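Local coordinates for PUA domain-containing protein (Thermoplasma acidophilum DSM 1728, PDB 1Q7H) that is of unknown function but, as a PUA-domain protein, probably binds RNA and may take part in translation initiation, at residues S3-I7 / S30-A34; I26-L31 / Y42-G46; V50-G54 / L148-F152. All coordinates share one frame; numbering follows the deposited sequence.

Interaction 1 of 3, residues S3-I7 / S30-A34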
ATOM      1  N   SER A   3     -19.536 -14.639   6.336  1.00 55.66           N
ATOM      2  CA  SER A   3     -18.614 -14.848   5.186  1.00 49.92           C
ATOM      3  C   SER A   3     -17.165 -14.597   5.607  1.00 47.16           C
ATOM      4  O   SER A   3     -16.243 -14.730   4.805  1.00 49.10           O
ATOM      5  CB  SER A   3     -18.995 -13.915   4.034  1.00 54.14           C
ATOM      6  OG  SER A   3     -18.459 -14.383   2.809  1.00 55.06           O
ATOM      7  N   LYS A   4     -16.977 -14.226   6.870  1.00 40.74           N
ATOM      8  CA  LYS A   4     -15.646 -13.987   7.417  1.00 37.77           C
ATOM      9  C   LYS A   4     -15.301 -15.124   8.371  1.00 35.71           C
ATOM     10  O   LYS A   4     -16.187 -15.701   8.998  1.00 35.31           O
ATOM     11  CB  LYS A   4     -15.602 -12.683   8.215  1.00 40.12           C
ATOM     12  CG  LYS A   4     -15.820 -11.407   7.433  1.00 41.42           C
ATOM     13  CD  LYS A   4     -15.663 -10.225   8.375  1.00 43.30           C
ATOM     14  CE  LYS A   4     -15.985  -8.908   7.713  1.00 42.02           C
ATOM     15  NZ  LYS A   4     -15.867  -7.800   8.703  1.00 49.22           N
ATOM     16  N   HIS A   5     -14.013 -15.427   8.495  1.00 29.67           N
ATOM     17  CA  HIS A   5     -13.558 -16.481   9.395  1.00 27.11           C
ATOM     18  C   HIS A   5     -12.202 -16.119   9.971  1.00 21.54           C
ATOM     19  O   HIS A   5     -11.304 -15.714   9.240  1.00 23.46           O
ATOM     20  CB  HIS A   5     -13.379 -17.809   8.646  1.00 25.21           C
ATOM     21  CG  HIS A   5     -14.634 -18.362   8.051  1.00 26.52           C
ATOM     22  ND1 HIS A   5     -15.490 -19.188   8.751  1.00 28.93           N
ATOM     23  CD2 HIS A   5     -15.151 -18.255   6.803  1.00 22.01           C
ATOM     24  CE1 HIS A   5     -16.475 -19.569   7.959  1.00 25.40           C
ATOM     25  NE2 HIS A   5     -16.292 -19.017   6.770  1.00 28.62           N
ATOM     26  N   PHE A   6     -12.042 -16.264  11.277  1.00 24.40           N
ATOM     27  CA  PHE A   6     -10.742 -16.010  11.870  1.00 23.90           C
ATOM     28  C   PHE A   6      -9.911 -17.201  11.424  1.00 25.82           C
ATOM     29  O   PHE A   6     -10.401 -18.339  11.415  1.00 20.73           O
ATOM     30  CB  PHE A   6     -10.837 -15.957  13.388  1.00 23.04           C
ATOM     31  CG  PHE A   6     -11.326 -14.638  13.905  1.00 34.72           C
ATOM     32  CD1 PHE A   6     -10.429 -13.598  14.152  1.00 35.49           C
ATOM     33  CD2 PHE A   6     -12.684 -14.413  14.102  1.00 33.75           C
ATOM     34  CE1 PHE A   6     -10.879 -12.356  14.587  1.00 38.47           C
ATOM     35  CE2 PHE A   6     -13.146 -13.170  14.536  1.00 35.52           C
ATOM     36  CZ  PHE A   6     -12.244 -12.141  14.779  1.00 38.61           C
ATOM     37  N   ILE A   7      -8.673 -16.940  11.023  1.00 18.76           N
ATOM     38  CA  ILE A   7      -7.798 -17.996  10.558  1.00 20.31           C
ATOM     39  C   ILE A   7      -6.883 -18.476  11.671  1.00 18.90           C
ATOM     40  O   ILE A   7      -6.716 -17.801  12.683  1.00 24.38           O
ATOM     41  CB  ILE A   7      -6.968 -17.525   9.327  1.00 17.98           C
ATOM     42  CG1 ILE A   7      -6.103 -16.321   9.678  1.00 22.75           C
ATOM     43  CG2 ILE A   7      -7.904 -17.129   8.200  1.00 17.89           C
ATOM     44  CD1 ILE A   7      -5.343 -15.764   8.485  1.00 16.40           C
ATOM     45  N   SER A  30      -4.599 -11.260  15.306  1.00 25.84           N
ATOM     46  CA  SER A  30      -5.432 -12.316  14.748  1.00 27.45           C
ATOM     47  C   SER A  30      -6.167 -11.723  13.561  1.00 24.58           C
ATOM     48  O   SER A  30      -6.535 -10.551  13.576  1.00 22.59           O
ATOM     49  CB  SER A  30      -6.416 -12.861  15.794  1.00 30.03           C
ATOM     50  OG  SER A  30      -7.269 -11.853  16.286  1.00 41.09           O
ATOM     51  N   LEU A  31      -6.383 -12.538  12.536  1.00 21.31           N
ATOM     52  CA  LEU A  31      -7.020 -12.071  11.313  1.00 20.10           C
ATOM     53  C   LEU A  31      -8.269 -12.832  10.870  1.00 21.39           C
ATOM     54  O   LEU A  31      -8.390 -14.034  11.099  1.00 22.92           O
ATOM     55  CB  LEU A  31      -5.992 -12.137  10.175  1.00 16.48           C
ATOM     56  CG  LEU A  31      -4.609 -11.517  10.425  1.00 16.84           C
ATOM     57  CD1 LEU A  31      -3.638 -11.952   9.341  1.00 12.87           C
ATOM     58  CD2 LEU A  31      -4.726  -9.994  10.457  1.00 18.13           C
ATOM     59  N   GLU A  32      -9.195 -12.121  10.234  1.00 21.28           N
ATOM     60  CA  GLU A  32     -10.389 -12.745   9.683  1.00 22.95           C
ATOM     61  C   GLU A  32     -10.204 -12.624   8.184  1.00 24.69           C
ATOM     62  O   GLU A  32      -9.697 -11.613   7.703  1.00 27.41           O
ATOM     63  CB  GLU A  32     -11.658 -12.002  10.061  1.00 26.51           C
ATOM     64  CG  GLU A  32     -11.944 -11.927  11.527  1.00 27.60           C
ATOM     65  CD  GLU A  32     -13.255 -11.232  11.779  1.00 35.92           C
ATOM     66  OE1 GLU A  32     -14.311 -11.900  11.708  1.00 37.05           O
ATOM     67  OE2 GLU A  32     -13.231 -10.009  12.019  1.00 41.78           O
ATOM     68  N   VAL A  33     -10.603 -13.644   7.442  1.00 22.14           N
ATOM     69  CA  VAL A  33     -10.450 -13.601   6.002  1.00 18.96           C
ATOM     70  C   VAL A  33     -11.817 -13.653   5.337  1.00 23.56           C
ATOM     71  O   VAL A  33     -12.750 -14.237   5.874  1.00 20.29           O
ATOM     72  CB  VAL A  33      -9.569 -14.777   5.516  1.00 22.32           C
ATOM     73  CG1 VAL A  33     -10.293 -16.105   5.741  1.00 21.99           C
ATOM     74  CG2 VAL A  33      -9.197 -14.578   4.058  1.00 18.71           C
ATOM     75  N   ALA A  34     -11.932 -13.024   4.172  1.00 25.68           N
ATOM     76  CA  ALA A  34     -13.179 -13.004   3.421  1.00 28.65           C
ATOM     77  C   ALA A  34     -12.827 -13.076   1.939  1.00 32.91           C
ATOM     78  O   ALA A  34     -11.719 -12.708   1.551  1.00 32.47           O
ATOM     79  CB  ALA A  34     -13.953 -11.731   3.729  1.00 27.57           C
TER
HETATM   80  O   HOH W   1      -5.847 -15.208  13.457  1.00 22.49           O

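Interaction 2 of 3, residues I26-L31 / Y42-G46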
ATOM      1  N   ILE A  26       2.583  -6.495  12.169  1.00 21.86           N
ATOM      2  CA  ILE A  26       1.290  -6.931  12.698  1.00 21.35           C
ATOM      3  C   ILE A  26       1.445  -8.300  13.350  1.00 20.99           C
ATOM      4  O   ILE A  26       0.478  -9.029  13.525  1.00 23.27           O
ATOM      5  CB  ILE A  26       0.201  -7.036  11.607  1.00 23.24           C
ATOM      6  CG1 ILE A  26       0.725  -7.844  10.421  1.00 19.93           C
ATOM      7  CG2 ILE A  26      -0.249  -5.644  11.174  1.00 16.03           C
ATOM      8  CD1 ILE A  26      -0.330  -8.115   9.365  1.00 21.20           C
ATOM      9  N   THR A  27       2.675  -8.648  13.700  1.00 23.92           N
ATOM     10  CA  THR A  27       2.945  -9.931  14.336  1.00 27.13           C
ATOM     11  C   THR A  27       2.052 -10.087  15.557  1.00 26.33           C
ATOM     12  O   THR A  27       1.940  -9.170  16.366  1.00 25.79           O
ATOM     13  CB  THR A  27       4.415 -10.021  14.775  1.00 30.16           C
ATOM     14  OG1 THR A  27       5.248 -10.107  13.614  1.00 27.48           O
ATOM     15  CG2 THR A  27       4.645 -11.238  15.654  1.00 31.37           C
ATOM     16  N   GLY A  28       1.398 -11.239  15.676  1.00 27.93           N
ATOM     17  CA  GLY A  28       0.526 -11.475  16.814  1.00 26.15           C
ATOM     18  C   GLY A  28      -0.924 -11.055  16.637  1.00 28.20           C
ATOM     19  O   GLY A  28      -1.773 -11.419  17.449  1.00 35.51           O
ATOM     20  N   GLU A  29      -1.225 -10.288  15.595  1.00 26.86           N
ATOM     21  CA  GLU A  29      -2.601  -9.850  15.360  1.00 24.08           C
ATOM     22  C   GLU A  29      -3.427 -10.985  14.745  1.00 27.08           C
ATOM     23  O   GLU A  29      -3.001 -11.617  13.777  1.00 24.13           O
ATOM     24  CB  GLU A  29      -2.607  -8.650  14.414  1.00 26.39           C
ATOM     25  CG  GLU A  29      -1.692  -7.510  14.850  1.00 25.43           C
ATOM     26  CD  GLU A  29      -2.431  -6.381  15.554  1.00 26.66           C
ATOM     27  OE1 GLU A  29      -3.649  -6.516  15.806  1.00 26.80           O
ATOM     28  OE2 GLU A  29      -1.780  -5.351  15.853  1.00 30.15           O
ATOM     29  N   SER A  30      -4.599 -11.260  15.306  1.00 25.84           N
ATOM     30  CA  SER A  30      -5.432 -12.316  14.748  1.00 27.45           C
ATOM     31  C   SER A  30      -6.167 -11.723  13.561  1.00 24.58           C
ATOM     32  O   SER A  30      -6.535 -10.551  13.576  1.00 22.59           O
ATOM     33  CB  SER A  30      -6.416 -12.861  15.794  1.00 30.03           C
ATOM     34  OG  SER A  30      -7.269 -11.853  16.286  1.00 41.09           O
ATOM     35  N   LEU A  31      -6.383 -12.538  12.536  1.00 21.31           N
ATOM     36  CA  LEU A  31      -7.020 -12.071  11.313  1.00 20.10           C
ATOM     37  C   LEU A  31      -8.269 -12.832  10.870  1.00 21.39           C
ATOM     38  O   LEU A  31      -8.390 -14.034  11.099  1.00 22.92           O
ATOM     39  CB  LEU A  31      -5.992 -12.137  10.175  1.00 16.48           C
ATOM     40  CG  LEU A  31      -4.609 -11.517  10.425  1.00 16.84           C
ATOM     41  CD1 LEU A  31      -3.638 -11.952   9.341  1.00 12.87           C
ATOM     42  CD2 LEU A  31      -4.726  -9.994  10.457  1.00 18.13           C
ATOM     43  N   TYR A  42      -7.944  -9.640   4.483  1.00 20.73           N
ATOM     44  CA  TYR A  42      -7.676 -10.026   5.860  1.00 19.71           C
ATOM     45  C   TYR A  42      -7.998  -8.806   6.724  1.00 20.67           C
ATOM     46  O   TYR A  42      -7.439  -7.721   6.533  1.00 14.76           O
ATOM     47  CB  TYR A  42      -6.216 -10.436   5.997  1.00 18.98           C
ATOM     48  CG  TYR A  42      -5.863 -11.615   5.120  1.00 22.68           C
ATOM     49  CD1 TYR A  42      -5.953 -12.919   5.608  1.00 20.40           C
ATOM     50  CD2 TYR A  42      -5.481 -11.430   3.785  1.00 20.90           C
ATOM     51  CE1 TYR A  42      -5.673 -14.018   4.787  1.00 20.53           C
ATOM     52  CE2 TYR A  42      -5.200 -12.514   2.963  1.00 20.82           C
ATOM     53  CZ  TYR A  42      -5.302 -13.807   3.469  1.00 21.31           C
ATOM     54  OH  TYR A  42      -5.055 -14.887   2.651  1.00 20.74           O
ATOM     55  N   TYR A  43      -8.924  -8.994   7.657  1.00 17.60           N
ATOM     56  CA  TYR A  43      -9.386  -7.943   8.550  1.00 12.73           C
ATOM     57  C   TYR A  43      -8.767  -8.019   9.935  1.00 19.38           C
ATOM     58  O   TYR A  43      -8.457  -9.107  10.432  1.00 16.92           O
ATOM     59  CB  TYR A  43     -10.901  -8.039   8.744  1.00 13.68           C
ATOM     60  CG  TYR A  43     -11.763  -7.767   7.529  1.00 19.89           C
ATOM     61  CD1 TYR A  43     -12.585  -6.639   7.476  1.00 17.40           C
ATOM     62  CD2 TYR A  43     -11.788  -8.651   6.449  1.00 15.21           C
ATOM     63  CE1 TYR A  43     -13.404  -6.396   6.383  1.00 23.40           C
ATOM     64  CE2 TYR A  43     -12.610  -8.417   5.350  1.00 21.79           C
ATOM     65  CZ  TYR A  43     -13.412  -7.289   5.324  1.00 25.33           C
ATOM     66  OH  TYR A  43     -14.221  -7.048   4.236  1.00 37.24           O
ATOM     67  N   ILE A  44      -8.590  -6.850  10.542  1.00 16.23           N
ATOM     68  CA  ILE A  44      -8.113  -6.729  11.913  1.00 20.48           C
ATOM     69  C   ILE A  44      -9.148  -5.785  12.518  1.00 23.98           C
ATOM     70  O   ILE A  44      -9.369  -4.688  12.014  1.00 26.26           O
ATOM     71  CB  ILE A  44      -6.723  -6.084  12.037  1.00 22.95           C
ATOM     72  CG1 ILE A  44      -5.646  -7.041  11.530  1.00 23.90           C
ATOM     73  CG2 ILE A  44      -6.438  -5.767  13.507  1.00 22.53           C
ATOM     74  CD1 ILE A  44      -4.225  -6.482  11.610  1.00 20.90           C
ATOM     75  N   GLY A  45      -9.825  -6.231  13.565  1.00 28.74           N
ATOM     76  CA  GLY A  45     -10.830  -5.398  14.194  1.00 25.78           C
ATOM     77  C   GLY A  45     -11.894  -4.820  13.276  1.00 25.49           C
ATOM     78  O   GLY A  45     -12.240  -3.648  13.404  1.00 29.31           O
ATOM     79  N   GLY A  46     -12.412  -5.607  12.341  1.00 21.97           N
ATOM     80  CA  GLY A  46     -13.455  -5.075  11.478  1.00 26.93           C
ATOM     81  C   GLY A  46     -13.039  -4.244  10.270  1.00 33.30           C
ATOM     82  O   GLY A  46     -13.894  -3.839   9.481  1.00 32.29           O
TER
HETATM   83  O   HOH W   2      -9.408  -9.373  13.720  1.00 33.69           O

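Interaction 3 of 3, residues V50-G54 / L148-F152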
ATOM      1  N   VAL A  50      -5.203  -6.327   4.725  1.00 13.85           N
ATOM      2  CA  VAL A  50      -4.355  -6.848   3.660  1.00 15.07           C
ATOM      3  C   VAL A  50      -5.229  -7.442   2.565  1.00 18.51           C
ATOM      4  O   VAL A  50      -6.125  -8.233   2.843  1.00 21.78           O
ATOM      5  CB  VAL A  50      -3.398  -7.943   4.173  1.00 16.59           C
ATOM      6  CG1 VAL A  50      -2.485  -8.394   3.054  1.00 17.74           C
ATOM      7  CG2 VAL A  50      -2.578  -7.428   5.345  1.00 12.92           C
ATOM      8  N   PHE A  51      -4.971  -7.053   1.321  1.00 14.81           N
ATOM      9  CA  PHE A  51      -5.734  -7.571   0.196  1.00 19.15           C
ATOM     10  C   PHE A  51      -4.885  -8.561  -0.588  1.00 19.67           C
ATOM     11  O   PHE A  51      -3.679  -8.366  -0.764  1.00 21.54           O
ATOM     12  CB  PHE A  51      -6.151  -6.440  -0.756  1.00 18.16           C
ATOM     13  CG  PHE A  51      -7.054  -5.419  -0.136  1.00 17.17           C
ATOM     14  CD1 PHE A  51      -8.354  -5.749   0.226  1.00 19.09           C
ATOM     15  CD2 PHE A  51      -6.606  -4.119   0.080  1.00 18.51           C
ATOM     16  CE1 PHE A  51      -9.208  -4.793   0.799  1.00 21.85           C
ATOM     17  CE2 PHE A  51      -7.449  -3.159   0.649  1.00 23.22           C
ATOM     18  CZ  PHE A  51      -8.753  -3.500   1.010  1.00 21.07           C
ATOM     19  N   GLN A  52      -5.522  -9.627  -1.043  1.00 22.06           N
ATOM     20  CA  GLN A  52      -4.861 -10.629  -1.859  1.00 28.94           C
ATOM     21  C   GLN A  52      -5.479 -10.411  -3.236  1.00 31.57           C
ATOM     22  O   GLN A  52      -6.566 -10.898  -3.519  1.00 35.91           O
ATOM     23  CB  GLN A  52      -5.185 -12.029  -1.347  1.00 28.35           C
ATOM     24  CG  GLN A  52      -4.623 -13.177  -2.183  1.00 36.16           C
ATOM     25  CD  GLN A  52      -3.102 -13.220  -2.213  1.00 38.54           C
ATOM     26  OE1 GLN A  52      -2.464 -12.548  -3.022  1.00 44.75           O
ATOM     27  NE2 GLN A  52      -2.514 -14.015  -1.323  1.00 41.12           N
ATOM     28  N   ALA A  53      -4.805  -9.633  -4.070  1.00 37.04           N
ATOM     29  CA  ALA A  53      -5.288  -9.345  -5.416  1.00 41.21           C
ATOM     30  C   ALA A  53      -4.066  -9.409  -6.316  1.00 43.92           C
ATOM     31  O   ALA A  53      -3.561  -8.382  -6.775  1.00 47.88           O
ATOM     32  CB  ALA A  53      -5.912  -7.958  -5.460  1.00 39.48           C
ATOM     33  N   GLY A  54      -3.598 -10.626  -6.565  1.00 45.12           N
ATOM     34  CA  GLY A  54      -2.402 -10.809  -7.364  1.00 45.16           C
ATOM     35  C   GLY A  54      -1.318 -10.950  -6.319  1.00 46.74           C
ATOM     36  O   GLY A  54      -0.910 -12.061  -5.970  1.00 50.80           O
ATOM     37  N   LEU A 148     -11.272  -2.499  -4.134  1.00 25.70           N
ATOM     38  CA  LEU A 148     -10.948  -3.392  -3.032  1.00 25.41           C
ATOM     39  C   LEU A 148     -11.718  -2.999  -1.774  1.00 27.70           C
ATOM     40  O   LEU A 148     -12.268  -3.855  -1.081  1.00 26.64           O
ATOM     41  CB  LEU A 148      -9.439  -3.380  -2.770  1.00 23.00           C
ATOM     42  CG  LEU A 148      -8.628  -3.937  -3.946  1.00 28.78           C
ATOM     43  CD1 LEU A 148      -7.129  -3.746  -3.735  1.00 22.98           C
ATOM     44  CD2 LEU A 148      -8.964  -5.405  -4.103  1.00 29.35           C
ATOM     45  N   ILE A 149     -11.773  -1.703  -1.487  1.00 25.98           N
ATOM     46  CA  ILE A 149     -12.481  -1.223  -0.309  1.00 25.22           C
ATOM     47  C   ILE A 149     -14.000  -1.320  -0.455  1.00 26.89           C
ATOM     48  O   ILE A 149     -14.697  -1.581   0.521  1.00 22.14           O
ATOM     49  CB  ILE A 149     -12.051   0.239   0.031  1.00 28.77           C
ATOM     50  CG1 ILE A 149     -10.774   0.194   0.875  1.00 23.21           C
ATOM     51  CG2 ILE A 149     -13.162   0.988   0.783  1.00 16.65           C
ATOM     52  CD1 ILE A 149     -10.179   1.541   1.137  1.00 38.09           C
ATOM     53  N   ARG A 150     -14.513  -1.117  -1.666  1.00 27.87           N
ATOM     54  CA  ARG A 150     -15.953  -1.212  -1.884  1.00 29.51           C
ATOM     55  C   ARG A 150     -16.373  -2.676  -1.793  1.00 28.71           C
ATOM     56  O   ARG A 150     -17.479  -2.989  -1.358  1.00 29.72           O
ATOM     57  CB  ARG A 150     -16.354  -0.647  -3.255  1.00 31.66           C
ATOM     58  CG  ARG A 150     -16.152   0.862  -3.416  1.00 42.29           C
ATOM     59  CD  ARG A 150     -16.826   1.386  -4.690  1.00 46.03           C
ATOM     60  NE  ARG A 150     -16.368   0.695  -5.899  1.00 51.42           N
ATOM     61  CZ  ARG A 150     -15.320   1.064  -6.636  1.00 52.59           C
ATOM     62  NH1 ARG A 150     -14.603   2.132  -6.302  1.00 50.04           N
ATOM     63  NH2 ARG A 150     -14.979   0.352  -7.705  1.00 50.28           N
ATOM     64  N   ALA A 151     -15.475  -3.574  -2.187  1.00 27.95           N
ATOM     65  CA  ALA A 151     -15.760  -5.003  -2.141  1.00 26.32           C
ATOM     66  C   ALA A 151     -15.613  -5.599  -0.740  1.00 32.57           C
ATOM     67  O   ALA A 151     -16.244  -6.604  -0.421  1.00 33.80           O
ATOM     68  CB  ALA A 151     -14.853  -5.740  -3.100  1.00 24.03           C
ATOM     69  N   PHE A 152     -14.781  -4.987   0.097  1.00 30.62           N
ATOM     70  CA  PHE A 152     -14.567  -5.503   1.441  1.00 32.00           C
ATOM     71  C   PHE A 152     -14.877  -4.477   2.504  1.00 35.97           C
ATOM     72  O   PHE A 152     -13.979  -3.977   3.179  1.00 39.47           O
ATOM     73  CB  PHE A 152     -13.129  -5.979   1.582  1.00 28.63           C
ATOM     74  CG  PHE A 152     -12.798  -7.125   0.689  1.00 25.03           C
ATOM     75  CD1 PHE A 152     -13.336  -8.383   0.932  1.00 27.67           C
ATOM     76  CD2 PHE A 152     -11.998  -6.937  -0.429  1.00 25.75           C
ATOM     77  CE1 PHE A 152     -13.081  -9.445   0.072  1.00 24.69           C
ATOM     78  CE2 PHE A 152     -11.735  -7.983  -1.298  1.00 23.27           C
ATOM     79  CZ  PHE A 152     -12.283  -9.248  -1.046  1.00 30.15           C
TER

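Interaction 1 of 3, residues S3-I7 / S30-A34
Phe6 and Glu32 face each other as a non-hydrogen-bonded pair of two antiparallel strands, their CA atoms 4.0 Å apart, and their side chains lie one over the other. The Glu32 chain is extended and passes above one face of the Phe6 ring, with CG over the ring centre; its carboxylate is turned almost parallel to the ring, the two planes 6° apart, and OE1 comes to rest above the CE2 side. Facing each other in the pairing, the two residues send their side chains to one face of the sheet, and CG anti to the carbonyl carbon in Glu32 (chi1 -61°) lays its chain over the ring. On the opposite face Ile7 and Val33 cross at about a right angle, Ile7 CG2 meeting Val33 CG1 at 3.6 Å, while Ile7 CD1 reaches Leu31 CB at 4.1 Å.

The backbone fixes this register. His5 and Val33 form a hydrogen-bonded pair: His5 N reaches Val33 O at 3.1 Å in the carbonyl plane, and Val33 N returns to His5 O at 2.8 Å, tilted 31° from that carbonyl's plane. Beyond them Ile7 N binds Leu31 O at 2.9 Å, nearly along the C=O axis, and a water that donates to Ile7 O and accepts from Leu31 N stands in for the second bond of the same pair.

Farther out, the aliphatic part of Lys4 runs past Glu32 and Ala34, and its ammonium end makes a cation-pi contact with Tyr43 of strand 40-44. Leu31 turns inward onto Ala12, Ile15 and Trp16 of helix 9-20. This is the pairing of a short edge strand, 5-6, with strand 32-35, the outermost step of the five-stranded antiparallel sheet in the N-terminal pre-PUA domain.

Interaction 2 of 3, residues I26-L31 / Y42-G46
The outer atoms of Ile44 close on Leu31, and the two side chains meet at an oblique angle. Leu31 CD2 lies 3.3 Å from Ile44 CG1, tighter than usual for two carbons, and 3.7 Å from CD1 at the end of the same branch. Ile44 CG1 stands anti to its carbonyl carbon with the branch fully extended beyond it (chi2 180°), carrying CD1 in among Leu31 CD2, Glu29 CB and Ile26 CG2, the last at 4.1 Å. The other branch, CG2, is met from across by Glu29: the two side chains run at about a right angle, and the bend of the glutamate chain at chi2 (-99°) folds OE1 back to 3.7 Å from Ile44 CG2. Its other oxygen, OE2, is hydrogen-bonded to Tyr65 OH.

The backbones approach without pairing directly. Leu31 CA offers a C-H to Tyr43 O at 3.4 Å, and a water donates to Ser30 O and accepts from Gly45 N. A type II turn from Ile26 to Glu29, closed by Glu29 N to Ile26 O at 3.0 Å, presents Ile26 and Glu29 to the strand.

Residues 26-31 belong to the loop between helix 9-20 and strand 32-35, held to the helix by a hydrogen bond between Trp16 NE1 and Glu29 O, while Ile44 at the end of strand 40-44 also packs on Met49 of strand 47-52.

Interaction 3 of 3, residues V50-G54 / L148-F152
Phe51 projects from the antiparallel sheet of the pre-PUA domain onto the C-terminal helix 147-151, a strand-to-helix contact between parts of the chain that lie far apart in sequence. Its CB starts beside Leu148 CD1, at 4.1 Å. With CG anti to the carbonyl carbon (chi1 -62°), the ring swings under Leu148, whose CB sits 3.7 Å from the ring centroid and 6° off the normal, a CH-pi contact over the face. Along one side of the ring CD2 meets Leu148 CD1; along the other CD1 and then CE1 meet Phe152 CD2, the latter at 3.7 Å. The two aromatic rings are oblique, their planes at 36°. CE2 and CZ lie against Leu148 CB, CZ at 3.8 Å, and CZ also reaches Ile149 CG1. His142 meets Phe51 edge-to-face.

An alanine at Phe51 would remove the whole ring and is likely to open a gap beneath Leu148 and strip Phe152 of its contact with strand 47-52. Ala53 adds a smaller touch, its CB 4.2 Å from Leu148 CD2. Phe51 CE1 also lies 3.7 Å from Leu148 O, the carbonyl that accepts the hydrogen bond from Phe152 N.

All three contacts involve the same five-stranded sheet, but at different depths. Interaction 1 is a surface contact at its outer edge and rests on backbone hydrogen bonds, with a carboxylate stacked on a ring on one side; interaction 2 is partly buried and combines apolar side chains with a water bridge; interaction 3 is buried and made almost entirely of apolar and aromatic side-chain contacts. Interactions 1 and 2 share Ser30 and Leu31, and a probable hydrogen bond from Tyr43 N to Glu32 O joins their strands. Tyr42 N to Val50 O, also probable, carries the sheet on to interaction 3. There the C-terminal segment packs against the sheet, and Phe152 touches Ala34 O of interaction 1.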